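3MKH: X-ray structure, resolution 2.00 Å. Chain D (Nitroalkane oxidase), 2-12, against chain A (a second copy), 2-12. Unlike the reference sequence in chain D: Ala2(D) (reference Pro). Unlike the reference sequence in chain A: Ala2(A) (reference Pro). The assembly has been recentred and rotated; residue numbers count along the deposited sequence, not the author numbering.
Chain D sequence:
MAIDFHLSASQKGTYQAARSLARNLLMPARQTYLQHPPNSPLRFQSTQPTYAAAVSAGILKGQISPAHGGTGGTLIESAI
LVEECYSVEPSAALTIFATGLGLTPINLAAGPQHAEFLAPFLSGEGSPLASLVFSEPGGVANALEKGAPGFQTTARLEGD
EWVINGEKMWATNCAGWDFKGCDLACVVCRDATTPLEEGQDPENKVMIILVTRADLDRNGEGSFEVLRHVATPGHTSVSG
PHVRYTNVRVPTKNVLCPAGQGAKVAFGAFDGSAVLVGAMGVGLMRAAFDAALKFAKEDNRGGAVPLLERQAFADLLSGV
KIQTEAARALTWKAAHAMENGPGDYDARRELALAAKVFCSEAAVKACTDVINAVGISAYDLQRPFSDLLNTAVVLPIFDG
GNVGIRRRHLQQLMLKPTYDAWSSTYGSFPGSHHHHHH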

# COMPACT_ATOMS: atom_id res chain seq x y z
N ALA D 2 5.10 -14.63 32.23
CA ALA D 2 3.70 -14.23 32.36
C ALA D 2 3.46 -12.96 31.55
O ALA D 2 3.98 -11.90 31.90
CB ALA D 2 3.36 -13.98 33.82
N ILE D 3 2.70 -13.06 30.46
CA ILE D 3 2.60 -11.94 29.52
C ILE D 3 2.17 -10.65 30.22
O ILE D 3 1.12 -10.59 30.87
CB ILE D 3 1.68 -12.28 28.31
CG1 ILE D 3 2.33 -13.39 27.49
CG2 ILE D 3 1.47 -11.04 27.44
CD1 ILE D 3 1.34 -14.25 26.73
N ASP D 4 3.00 -9.63 30.08
CA ASP D 4 2.82 -8.38 30.83
C ASP D 4 3.35 -7.19 30.02
O ASP D 4 4.51 -7.20 29.59
CB ASP D 4 3.58 -8.48 32.17
CG ASP D 4 3.22 -7.35 33.15
OD1 ASP D 4 2.48 -6.42 32.78
OD2 ASP D 4 3.67 -7.41 34.31
N PHE D 5 2.50 -6.18 29.81
CA PHE D 5 2.92 -4.96 29.11
C PHE D 5 3.09 -3.75 30.05
O PHE D 5 3.30 -2.63 29.60
CB PHE D 5 1.93 -4.62 28.00
CG PHE D 5 2.00 -5.54 26.83
CD1 PHE D 5 1.29 -6.74 26.82
CD2 PHE D 5 2.75 -5.21 25.71
CE1 PHE D 5 1.35 -7.60 25.72
CE2 PHE D 5 2.81 -6.06 24.61
CZ PHE D 5 2.11 -7.26 24.63
N HIS D 6 2.99 -3.99 31.36
CA HIS D 6 3.22 -2.92 32.34
C HIS D 6 4.70 -2.68 32.59
O HIS D 6 5.49 -3.62 32.73
CB HIS D 6 2.52 -3.22 33.67
CG HIS D 6 1.03 -3.11 33.60
ND1 HIS D 6 0.21 -3.47 34.65
CD2 HIS D 6 0.21 -2.69 32.61
CE1 HIS D 6 -1.05 -3.27 34.31
NE2 HIS D 6 -1.08 -2.79 33.08
N LEU D 7 5.07 -1.41 32.63
CA LEU D 7 6.43 -1.04 33.00
C LEU D 7 6.65 -1.36 34.47
O LEU D 7 5.80 -1.05 35.30
CB LEU D 7 6.64 0.46 32.78
CG LEU D 7 6.99 0.86 31.34
CD1 LEU D 7 5.79 0.61 30.43
CD2 LEU D 7 7.43 2.32 31.30
N SER D 8 7.77 -2.00 34.78
CA SER D 8 8.20 -2.16 36.17
C SER D 8 8.55 -0.79 36.77
O SER D 8 8.71 0.18 36.03
CB SER D 8 9.41 -3.07 36.26
OG SER D 8 10.53 -2.49 35.63
N ALA D 9 8.66 -0.70 38.09
CA ALA D 9 9.01 0.59 38.71
C ALA D 9 10.25 1.16 38.04
O ALA D 9 10.29 2.33 37.66
CB ALA D 9 9.22 0.42 40.21
N SER D 10 11.26 0.32 37.89
CA SER D 10 12.51 0.68 37.23
C SER D 10 12.30 1.17 35.80
O SER D 10 12.96 2.12 35.35
CB SER D 10 13.45 -0.53 37.24
OG SER D 10 14.47 -0.40 36.27
N GLN D 11 11.40 0.53 35.06
CA GLN D 11 11.19 0.90 33.68
C GLN D 11 10.46 2.23 33.59
O GLN D 11 10.73 3.04 32.71
CB GLN D 11 10.46 -0.23 32.93
CG GLN D 11 11.33 -1.48 32.78
CD GLN D 11 10.58 -2.69 32.25
OE1 GLN D 11 9.38 -2.83 32.47
NE2 GLN D 11 11.29 -3.57 31.57
N LYS D 12 9.56 2.48 34.54
CA LYS D 12 8.95 3.80 34.67
C LYS D 12 10.01 4.86 34.99
O LYS D 12 9.90 6.00 34.55
CB LYS D 12 7.84 3.81 35.72
CG LYS D 12 6.64 2.96 35.36
CD LYS D 12 5.48 3.19 36.31
CE LYS D 12 4.41 2.12 36.10
NZ LYS D 12 3.17 2.38 36.89
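Chain A (2-12) AIDFHLSASQK

Chain A lies antiparallel to chain D, the two N-terminal segments running past one another about a near-twofold centre at Asp4. Both are extended through residues 2 to 4, break at Phe5 (phi/psi -106/8° in chain A, -106/7° in chain D), and enter a helix at residue 9. At the centre is a single antiparallel bridge: Asp4(A) N donates to Asp4(D) O at 2.8 Å, and Asp4(D) N returns the bond to Asp4(A) O, also at 2.8 Å. From there the register runs outward, Ile3(A) against Phe5(D) and Ala2(A) against Ser8(D), with the same pairs in reverse.

Ile3 and Ala2 cover the most surface, and both combine backbone hydrogen bonds with side-chain contacts. Ile3(A) adopts m,t (chi1 -59°, chi2 166°) and its CA-to-CB bond points sideways, its CD1 4.2 Å from CD1 of Leu7(D); the mate contact, Ile3(D) CD1 to Leu7(A) CG, is 4.0 Å. Its amide, Ile3(A) N, makes a weak but nearly straight bond to Gln11(D) OE1 at 3.3 Å. Gln11(D) OE1 also accepts from Ser8(D) N at 2.9 Å, so the glutamine joins its own helix start to the partner's N-terminal segment. Its amide nitrogen is linked to Ile3(A) through water: a water accepts from Gln11(D) NE2 (3.0 Å) and donates to Ile3(A) O (2.6 Å).

Ala2(A), which differs from the reference sequence, holds its place through Ala2(A) N, bonded to His6(D) O at 2.8 Å and Asp4(D) OD2 at 3.1 Å. Asp4(D) serves both chains: OD2 accepts from Ala2(A) N, while OD1 accepts from His6(D) N at 2.9 Å.

The CA-to-CB bond of Phe5(A) points away, but the end of its side chain comes nearer: CZ of Phe5(A) is 3.5 Å from CE2 of Phe5(D), the planes at 78°. The rule is economical: pair backbones at the centre, then let backbone carbonyl and side-chain oxygens receive the partner's outer nitrogens.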

# COMPACT_ATOMS: atom_id res chain seq x y z
N ALA A 2 6.08 -5.45 34.71
CA ALA A 2 7.40 -5.74 34.14
C ALA A 2 7.24 -6.31 32.74
O ALA A 2 6.65 -7.37 32.57
CB ALA A 2 8.17 -6.72 35.02
N ILE A 3 7.76 -5.61 31.74
CA ILE A 3 7.51 -5.99 30.36
C ILE A 3 8.03 -7.40 30.10
O ILE A 3 9.23 -7.65 30.20
CB ILE A 3 8.12 -4.97 29.38
CG1 ILE A 3 7.52 -3.58 29.64
CG2 ILE A 3 7.90 -5.42 27.91
CD1 ILE A 3 8.27 -2.44 29.00
N ASP A 4 7.12 -8.31 29.78
CA ASP A 4 7.46 -9.72 29.70
C ASP A 4 6.60 -10.38 28.62
O ASP A 4 5.38 -10.29 28.67
CB ASP A 4 7.19 -10.39 31.06
CG ASP A 4 7.78 -11.79 31.16
OD1 ASP A 4 8.32 -12.31 30.15
OD2 ASP A 4 7.69 -12.38 32.27
N PHE A 5 7.25 -11.02 27.64
CA PHE A 5 6.54 -11.73 26.57
C PHE A 5 6.57 -13.27 26.71
O PHE A 5 6.12 -14.00 25.81
CB PHE A 5 7.08 -11.30 25.19
CG PHE A 5 6.72 -9.89 24.81
CD1 PHE A 5 7.42 -8.81 25.34
CD2 PHE A 5 5.68 -9.64 23.93
CE1 PHE A 5 7.08 -7.51 25.00
CE2 PHE A 5 5.34 -8.34 23.58
CZ PHE A 5 6.04 -7.27 24.12
N HIS A 6 7.07 -13.76 27.83
CA HIS A 6 7.05 -15.20 28.10
C HIS A 6 5.68 -15.64 28.61
O HIS A 6 5.09 -15.00 29.47
CB HIS A 6 8.13 -15.59 29.12
CG HIS A 6 9.52 -15.58 28.57
ND1 HIS A 6 10.64 -15.74 29.35
CD2 HIS A 6 9.97 -15.43 27.30
CE1 HIS A 6 11.71 -15.70 28.59
NE2 HIS A 6 11.34 -15.51 27.34
N LEU A 7 5.19 -16.76 28.09
CA LEU A 7 3.95 -17.32 28.58
C LEU A 7 4.22 -17.97 29.93
O LEU A 7 5.25 -18.62 30.12
CB LEU A 7 3.43 -18.40 27.62
CG LEU A 7 2.80 -17.99 26.29
CD1 LEU A 7 3.79 -17.27 25.43
CD2 LEU A 7 2.30 -19.23 25.60
N SER A 8 3.27 -17.80 30.85
CA SER A 8 3.29 -18.48 32.13
C SER A 8 2.96 -19.95 31.91
O SER A 8 2.58 -20.34 30.81
CB SER A 8 2.25 -17.86 33.06
OG SER A 8 0.93 -18.06 32.57
N ALA A 9 3.08 -20.76 32.95
CA ALA A 9 2.73 -22.18 32.86
C ALA A 9 1.26 -22.33 32.45
O ALA A 9 0.92 -23.21 31.65
CB ALA A 9 2.99 -22.89 34.18
N SER A 10 0.40 -21.48 32.99
CA SER A 10 -1.02 -21.51 32.66
C SER A 10 -1.29 -21.09 31.20
O SER A 10 -2.24 -21.57 30.56
CB SER A 10 -1.80 -20.63 33.62
OG SER A 10 -3.13 -20.48 33.19
N GLN A 11 -0.46 -20.21 30.67
CA GLN A 11 -0.60 -19.77 29.29
C GLN A 11 -0.02 -20.80 28.33
O GLN A 11 -0.57 -21.02 27.25
CB GLN A 11 0.02 -18.39 29.10
CG GLN A 11 -0.74 -17.29 29.86
CD GLN A 11 0.03 -16.00 29.97
OE1 GLN A 11 1.26 -15.97 29.85
NE2 GLN A 11 -0.69 -14.90 30.19
N LYS A 12 1.06 -21.44 28.73
CA LYS A 12 1.58 -22.56 27.95
C LYS A 12 0.56 -23.68 27.92
O LYS A 12 0.37 -24.32 26.89
CB LYS A 12 2.92 -23.06 28.51
CG LYS A 12 4.08 -22.22 28.06
CD LYS A 12 5.37 -22.58 28.78
CE LYS A 12 6.45 -21.53 28.50
NZ LYS A 12 7.70 -21.78 29.25
O HOH W 1 11.17 -6.56 31.45
O HOH W 2 -1.01 -12.40 31.34